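Local coordinates for putative uncharacterized protein (Chaetomium thermophilum, PDB 5IJP) that binds inositol hexakisphosphate through the SPX domain of Vtc4 and probably senses inositol polyphosphates as signals of cellular phosphate status, at residues H18-Y22 with D23-A27. Sequence-based numbering, arbitrary orientation.
With IHP (inositol hexakisphosphate), chain C.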
ATOM      1  N   HIS A  18      -0.724   8.072   6.475  1.00 80.20           N
ATOM      2  CA  HIS A  18       0.198   7.576   5.450  1.00 77.96           C
ATOM      3  C   HIS A  18      -0.433   7.312   4.067  1.00 79.29           C
ATOM      4  O   HIS A  18       0.258   6.809   3.175  1.00 77.61           O
ATOM      5  CB  HIS A  18       0.927   6.329   5.967  1.00 78.30           C
ATOM      6  CG  HIS A  18       1.661   6.572   7.248  1.00 83.13           C
ATOM      7  ND1 HIS A  18       1.040   6.413   8.474  1.00 86.11           N
ATOM      8  CD2 HIS A  18       2.928   6.997   7.452  1.00 85.57           C
ATOM      9  CE1 HIS A  18       1.951   6.722   9.381  1.00 86.93           C
ATOM     10  NE2 HIS A  18       3.104   7.081   8.813  1.00 87.07           N
ATOM     11  N   TYR A  19      -1.710   7.691   3.872  1.00 75.49           N
ATOM     12  CA  TYR A  19      -2.398   7.539   2.584  1.00 74.10           C
ATOM     13  C   TYR A  19      -1.944   8.627   1.599  1.00 77.16           C
ATOM     14  O   TYR A  19      -1.303   9.596   2.012  1.00 77.34           O
ATOM     15  CB  TYR A  19      -3.924   7.593   2.772  1.00 76.09           C
ATOM     16  CG  TYR A  19      -4.513   6.342   3.383  1.00 77.63           C
ATOM     17  CD1 TYR A  19      -4.894   5.266   2.585  1.00 78.81           C
ATOM     18  CD2 TYR A  19      -4.720   6.242   4.754  1.00 79.44           C
ATOM     19  CE1 TYR A  19      -5.448   4.114   3.141  1.00 79.85           C
ATOM     20  CE2 TYR A  19      -5.276   5.097   5.321  1.00 80.56           C
ATOM     21  CZ  TYR A  19      -5.634   4.032   4.511  1.00 87.09           C
ATOM     22  OH  TYR A  19      -6.179   2.899   5.065  1.00 88.43           O
ATOM     23  N   ILE A  20      -2.281   8.467   0.302  1.00 72.68           N
ATOM     24  CA  ILE A  20      -1.940   9.431  -0.756  1.00 72.10           C
ATOM     25  C   ILE A  20      -2.663  10.752  -0.528  1.00 76.35           C
ATOM     26  O   ILE A  20      -3.849  10.752  -0.186  1.00 76.70           O
ATOM     27  CB  ILE A  20      -2.253   8.938  -2.205  1.00 74.62           C
ATOM     28  CG1 ILE A  20      -2.554   7.429  -2.293  1.00 74.67           C
ATOM     29  CG2 ILE A  20      -1.158   9.342  -3.177  1.00 74.74           C
ATOM     30  CD1 ILE A  20      -4.045   7.111  -2.336  1.00 83.61           C
ATOM     31  N   ASP A  21      -1.966  11.874  -0.762  1.00 72.70           N
ATOM     32  CA  ASP A  21      -2.569  13.199  -0.669  1.00 73.67           C
ATOM     33  C   ASP A  21      -3.127  13.503  -2.066  1.00 76.90           C
ATOM     34  O   ASP A  21      -2.629  14.383  -2.773  1.00 76.61           O
ATOM     35  CB  ASP A  21      -1.542  14.250  -0.196  1.00 76.24           C
ATOM     36  CG  ASP A  21      -2.116  15.605   0.191  1.00 87.39           C
ATOM     37  OD1 ASP A  21      -3.334  15.679   0.480  1.00 88.34           O
ATOM     38  OD2 ASP A  21      -1.341  16.582   0.243  1.00 94.66           O
ATOM     39  N   TYR A  22      -4.139  12.707  -2.470  1.00 73.03           N
ATOM     40  CA  TYR A  22      -4.820  12.757  -3.765  1.00 72.82           C
ATOM     41  C   TYR A  22      -5.416  14.132  -4.046  1.00 77.43           C
ATOM     42  O   TYR A  22      -5.248  14.645  -5.150  1.00 76.78           O
ATOM     43  CB  TYR A  22      -5.892  11.657  -3.850  1.00 74.37           C
ATOM     44  CG  TYR A  22      -6.353  11.352  -5.258  1.00 76.29           C
ATOM     45  CD1 TYR A  22      -5.661  10.448  -6.059  1.00 77.22           C
ATOM     46  CD2 TYR A  22      -7.502  11.939  -5.779  1.00 78.54           C
ATOM     47  CE1 TYR A  22      -6.086  10.156  -7.354  1.00 78.53           C
ATOM     48  CE2 TYR A  22      -7.938  11.654  -7.072  1.00 79.87           C
ATOM     49  CZ  TYR A  22      -7.227  10.760  -7.856  1.00 86.41           C
ATOM     50  OH  TYR A  22      -7.651  10.476  -9.130  1.00 88.20           O
ATOM     51  N   ASP A  23      -6.082  14.733  -3.041  1.00 75.16           N
ATOM     52  CA  ASP A  23      -6.687  16.063  -3.139  1.00 76.53           C
ATOM     53  C   ASP A  23      -5.615  17.156  -3.190  1.00 80.04           C
ATOM     54  O   ASP A  23      -5.808  18.168  -3.866  1.00 80.47           O
ATOM     55  CB  ASP A  23      -7.668  16.302  -1.978  1.00 80.26           C
ATOM     56  CG  ASP A  23      -8.916  15.430  -1.989  1.00 90.73           C
ATOM     57  OD1 ASP A  23      -8.972  14.472  -2.794  1.00 89.81           O
ATOM     58  OD2 ASP A  23      -9.832  15.698  -1.183  1.00 99.19           O
ATOM     59  N   GLY A  24      -4.500  16.925  -2.493  1.00 75.52           N
ATOM     60  CA  GLY A  24      -3.356  17.829  -2.449  1.00 75.38           C
ATOM     61  C   GLY A  24      -2.604  17.883  -3.764  1.00 77.62           C
ATOM     62  O   GLY A  24      -2.215  18.965  -4.211  1.00 77.85           O
ATOM     63  N   LEU A  25      -2.405  16.708  -4.396  1.00 72.39           N
ATOM     64  CA  LEU A  25      -1.726  16.570  -5.689  1.00 71.09           C
ATOM     65  C   LEU A  25      -2.610  17.079  -6.834  1.00 75.30           C
ATOM     66  O   LEU A  25      -2.086  17.619  -7.810  1.00 74.78           O
ATOM     67  CB  LEU A  25      -1.298  15.112  -5.942  1.00 69.68           C
ATOM     68  CG  LEU A  25      -0.120  14.585  -5.114  1.00 73.76           C
ATOM     69  CD1 LEU A  25      -0.241  13.094  -4.887  1.00 72.98           C
ATOM     70  CD2 LEU A  25       1.216  14.913  -5.766  1.00 76.11           C
ATOM     71  N   LYS A  26      -3.945  16.911  -6.704  1.00 72.55           N
ATOM     72  CA  LYS A  26      -4.953  17.360  -7.674  1.00 73.28           C
ATOM     73  C   LYS A  26      -4.980  18.893  -7.718  1.00 78.25           C
ATOM     74  O   LYS A  26      -5.087  19.473  -8.800  1.00 78.15           O
ATOM     75  CB  LYS A  26      -6.340  16.817  -7.288  1.00 76.75           C
ATOM     76  CG  LYS A  26      -7.347  16.766  -8.436  1.00 92.16           C
ATOM     77  CD  LYS A  26      -8.787  16.576  -7.942  1.00104.03           C
ATOM     78  CE  LYS A  26      -9.123  15.153  -7.556  1.00114.16           C
ATOM     79  NZ  LYS A  26     -10.485  15.046  -6.970  1.00124.97           N
ATOM     80  N   ALA A  27      -4.870  19.538  -6.535  1.00 75.58           N
ATOM     81  CA  ALA A  27      -4.846  20.992  -6.368  1.00 76.95           C
ATOM     82  C   ALA A  27      -3.557  21.593  -6.937  1.00 80.31           C
ATOM     83  O   ALA A  27      -3.581  22.715  -7.445  1.00 81.07           O
ATOM     84  CB  ALA A  27      -4.985  21.349  -4.896  1.00 79.00           C
TER
HETATM   85  C1  IHP C 302     -12.497  15.216 -11.486  1.00210.25           C
HETATM   86  C2  IHP C 302     -13.245  13.899 -11.327  1.00210.68           C
HETATM   87  C3  IHP C 302     -13.328  13.464  -9.870  1.00210.14           C
HETATM   88  C4  IHP C 302     -13.901  14.565  -8.988  1.00211.99           C
HETATM   89  C5  IHP C 302     -13.147  15.878  -9.148  1.00211.68           C
HETATM   90  C6  IHP C 302     -13.092  16.307 -10.608  1.00212.08           C
HETATM   91  O11 IHP C 302     -12.616  15.630 -12.863  1.00211.18           O
HETATM   92  P1  IHP C 302     -11.502  16.240 -13.878  1.00209.93           P
HETATM   93  O21 IHP C 302     -12.003  16.188 -15.284  1.00211.58           O
HETATM   94  O31 IHP C 302     -11.236  17.669 -13.397  1.00209.90           O
HETATM   95  O41 IHP C 302     -10.227  15.415 -13.672  1.00207.42           O
HETATM   96  O12 IHP C 302     -12.534  12.883 -12.065  1.00209.05           O
HETATM   97  P2  IHP C 302     -13.121  11.979 -13.295  1.00210.43           P
HETATM   98  O22 IHP C 302     -12.764  12.737 -14.576  1.00210.62           O
HETATM   99  O32 IHP C 302     -14.592  11.747 -13.151  1.00213.25           O
HETATM  100  O42 IHP C 302     -12.315  10.677 -13.278  1.00208.75           O
HETATM  101  O13 IHP C 302     -12.005  13.122  -9.403  1.00206.97           O
HETATM  102  P3  IHP C 302     -11.377  11.690  -9.005  1.00204.90           P
HETATM  103  O23 IHP C 302     -11.213  11.607  -7.529  1.00204.20           O
HETATM  104  O33 IHP C 302     -12.305  10.604  -9.561  1.00206.33           O
HETATM  105  O43 IHP C 302     -10.052  11.601  -9.756  1.00202.98           O
HETATM  106  O14 IHP C 302     -13.800  14.146  -7.610  1.00211.38           O
HETATM  107  P4  IHP C 302     -14.998  13.439  -6.714  1.00213.25           P
HETATM  108  O24 IHP C 302     -14.299  12.401  -5.832  1.00211.18           O
HETATM  109  O34 IHP C 302     -15.726  14.473  -5.921  1.00215.47           O
HETATM  110  O44 IHP C 302     -15.916  12.685  -7.686  1.00214.93           O
HETATM  111  O15 IHP C 302     -13.853  16.894  -8.406  1.00213.98           O
HETATM  112  P5  IHP C 302     -13.469  17.734  -7.100  1.00214.23           P
HETATM  113  O25 IHP C 302     -11.937  17.818  -7.050  1.00211.53           O
HETATM  114  O35 IHP C 302     -13.939  16.898  -5.905  1.00214.85           O
HETATM  115  O45 IHP C 302     -14.116  19.079  -7.151  1.00216.64           O
HETATM  116  O16 IHP C 302     -12.239  17.468 -10.702  1.00211.67           O
HETATM  117  P6  IHP C 302     -12.480  19.042 -10.554  1.00213.59           P
HETATM  118  O26 IHP C 302     -13.954  19.242 -10.169  1.00216.58           O
HETATM  119  O36 IHP C 302     -12.116  19.740 -11.823  1.00213.68           O
HETATM  120  O46 IHP C 302     -11.618  19.487  -9.370  1.00212.57           O
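The ring of Tyr22 meets Lys26 and inositol hexakisphosphate at the start of helix 22-30, in the phosphate-binding surface of this SPX domain. At the ring's edge, in its plane, lies O43 of the ligand, which accepts a hydrogen bond from Tyr22 OH at 2.7 Å. A second oxygen of the same phosphate, O23, and the CE methylene of Lys26 both approach obliquely, the latter 3.7 Å from Tyr22 CE2. Phe3 also meets the ring, its plane inclined by about 55°.

Residues 22 and 26 are one helical turn apart, and Lys26 N donates to Tyr22 O at 3.0 Å. The turn thus brings both side chains to the same ligand molecule, though the hydroxyl and the amine reach different phosphates. With CG anti to the backbone N and a bend at chi3 (-78°), the lysine chain passes obliquely across the tyrosine and delivers NZ to O25 of a different phosphate at 3.1 Å; its bond to the ester oxygen O13 is weak. Its positive charge probably helps offset the negative charge of the phosphates, together with Lys30 and Lys147, which also bind the ligand. A phenylalanine in place of Tyr22 would probably leave O43 of the ligand without this hydroxyl donor.

Asp21 occupies the N-cap position and is the centre of an inverse gamma turn leading into the helix. Its backbone N bonds to Glu65 of helix 52-97, while its carboxylate lies beside Gly24. On the inward side, Leu25 CD1 packs 4.2 Å from Ile20 CG2, and Leu25 N donates to Asp21 O at 2.8 Å, the N-H...O angle being 155°.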